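Local coordinates for DUF5618 domain-containing protein (Dyadobacter fermentans, PDB 3MFN), which is of unknown function but forms a compact, mainly helical DUF5618 domain that pairs with a second copy of itself, at residues L110-S115 with A142-D147. Numbering follows the deposited sequence.
Sequences LNTFVS and AEIIID
T112 and I145 lie alongside each other, pointing contrary ways, and their methyl groups make the heart of a helix pairing built without any hydrogen bond between the two segments. I145 CD1 comes within 3.7 Å of T112 CG2 and reaches on to the backbone, 3.8 Å from F113 N, so the isoleucine tip rests against the helix surface between two residues. The same methyl lies 4.1 Å from F113 CB; the phenylalanine meets it through the root of its side chain rather than its ring. The I144 side chain runs across T112, nearly perpendicular to it, with 3.9 Å between I144 CG2 and T112 CG2.

The polar half of T112 is handled separately, a common solution for threonine in a helix interface: chi1 of -60° sets OG1 beside the backbone N, where it hydrogen-bonds K108 O one turn earlier, and leaves CG2 against the isoleucines.

The segment axes come within 9.3 Å, their N-to-C directions 135° apart. This apolar contact joins successive helices, 107-126 and 132-153, of a mainly helical fold; V77 of helix 63-85 touches I145, Y74 and L81 touch F113, and F59 of the second subunit packs on T112.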
loop_
_atom_site.group_PDB
_atom_site.type_symbol
_atom_site.label_atom_id
_atom_site.label_comp_id
_atom_site.label_asym_id
_atom_site.label_seq_id
_atom_site.Cartn_x
_atom_site.Cartn_y
_atom_site.Cartn_z
ATOM N N LEU A 110 -13.832 4.225 8.677
ATOM C CA LEU A 110 -13.193 2.957 9.000
ATOM C C LEU A 110 -12.274 2.510 7.877
ATOM O O LEU A 110 -11.069 2.297 8.112
ATOM C CB LEU A 110 -14.202 1.856 9.316
ATOM C CG LEU A 110 -13.670 0.423 9.554
ATOM C CD1 LEU A 110 -12.689 0.397 10.696
ATOM C CD2 LEU A 110 -14.890 -0.649 9.821
ATOM N N ASN A 111 -12.805 2.406 6.664
ATOM C CA ASN A 111 -12.018 1.923 5.540
ATOM C C ASN A 111 -10.843 2.850 5.297
ATOM O O ASN A 111 -9.752 2.385 5.025
ATOM C CB ASN A 111 -12.848 1.810 4.253
ATOM C CG ASN A 111 -13.849 0.666 4.289
ATOM O OD1 ASN A 111 -13.694 -0.272 5.029
ATOM N ND2 ASN A 111 -14.884 0.771 3.494
ATOM N N THR A 112 -11.079 4.163 5.401
ATOM C CA THR A 112 -10.031 5.141 5.242
ATOM C C THR A 112 -8.897 4.899 6.255
ATOM O O THR A 112 -7.703 4.949 5.891
ATOM C CB THR A 112 -10.592 6.611 5.356
ATOM O OG1 THR A 112 -11.575 6.824 4.348
ATOM C CG2 THR A 112 -9.501 7.702 5.239
ATOM N N PHE A 113 -9.254 4.675 7.523
ATOM C CA PHE A 113 -8.250 4.434 8.527
ATOM C C PHE A 113 -7.491 3.133 8.247
ATOM O O PHE A 113 -6.257 3.060 8.486
ATOM C CB PHE A 113 -8.895 4.362 9.964
ATOM C CG PHE A 113 -7.934 3.950 11.011
ATOM C CD1 PHE A 113 -6.953 4.840 11.449
ATOM C CD2 PHE A 113 -7.912 2.674 11.482
ATOM C CE1 PHE A 113 -6.051 4.458 12.371
ATOM C CE2 PHE A 113 -6.988 2.291 12.409
ATOM C CZ PHE A 113 -6.054 3.165 12.845
ATOM N N VAL A 114 -8.181 2.100 7.771
ATOM C CA VAL A 114 -7.504 0.803 7.536
ATOM C C VAL A 114 -6.407 0.984 6.457
ATOM O O VAL A 114 -5.279 0.413 6.546
ATOM C CB VAL A 114 -8.522 -0.329 7.162
ATOM C CG1 VAL A 114 -7.775 -1.676 6.767
ATOM C CG2 VAL A 114 -9.459 -0.613 8.360
ATOM N N SER A 115 -6.735 1.787 5.460
ATOM C CA SER A 115 -5.828 2.107 4.402
ATOM C C SER A 115 -4.644 2.905 4.943
ATOM O O SER A 115 -3.506 2.591 4.610
ATOM C CB SER A 115 -6.568 2.856 3.292
ATOM O OG SER A 115 -5.845 2.838 2.097
ATOM N N ALA A 142 -4.785 10.069 5.583
ATOM C CA ALA A 142 -4.416 10.554 6.918
ATOM C C ALA A 142 -5.019 11.936 7.181
ATOM O O ALA A 142 -5.594 12.130 8.219
ATOM C CB ALA A 142 -2.935 10.625 7.053
ATOM N N GLU A 143 -4.917 12.892 6.250
ATOM C CA GLU A 143 -5.538 14.191 6.450
ATOM C C GLU A 143 -7.063 14.077 6.506
ATOM O O GLU A 143 -7.721 14.822 7.201
ATOM C CB GLU A 143 -5.114 15.182 5.355
ATOM C CG GLU A 143 -5.661 16.584 5.544
ATOM C CD GLU A 143 -4.850 17.429 6.559
ATOM O OE1 GLU A 143 -3.785 16.975 7.048
ATOM O OE2 GLU A 143 -5.255 18.589 6.811
ATOM N N ILE A 144 -7.628 13.112 5.776
ATOM C CA ILE A 144 -9.055 12.856 5.845
ATOM C C ILE A 144 -9.482 12.479 7.240
ATOM O O ILE A 144 -10.500 12.964 7.755
ATOM C CB ILE A 144 -9.538 11.782 4.831
ATOM C CG1 ILE A 144 -9.609 12.359 3.414
ATOM C CG2 ILE A 144 -10.943 11.302 5.196
ATOM C CD1 ILE A 144 -9.843 11.248 2.299
ATOM N N ILE A 145 -8.697 11.635 7.874
ATOM C CA ILE A 145 -9.015 11.181 9.223
ATOM C C ILE A 145 -8.839 12.320 10.220
ATOM O O ILE A 145 -9.636 12.486 11.139
ATOM C CB ILE A 145 -8.107 9.997 9.695
ATOM C CG1 ILE A 145 -8.320 8.754 8.831
ATOM C CG2 ILE A 145 -8.412 9.682 11.154
ATOM C CD1 ILE A 145 -9.792 8.237 8.843
ATOM N N ILE A 146 -7.791 13.119 10.055
ATOM C CA ILE A 146 -7.584 14.222 11.003
ATOM C C ILE A 146 -8.713 15.246 10.859
ATOM O O ILE A 146 -9.203 15.748 11.865
ATOM C CB ILE A 146 -6.222 14.867 10.849
ATOM C CG1 ILE A 146 -5.148 13.848 11.239
ATOM C CG2 ILE A 146 -6.203 16.157 11.697
ATOM C CD1 ILE A 146 -3.713 14.135 10.848
ATOM N N ASP A 147 -9.147 15.529 9.636
ATOM C CA ASP A 147 -10.236 16.481 9.429
ATOM C C ASP A 147 -11.533 15.929 9.981
ATOM O O ASP A 147 -12.342 16.673 10.525
ATOM C CB ASP A 147 -10.463 16.779 7.947
ATOM C CG ASP A 147 -9.328 17.549 7.303
ATOM O OD1 ASP A 147 -8.378 18.061 7.984
ATOM O OD2 ASP A 147 -9.392 17.641 6.056
#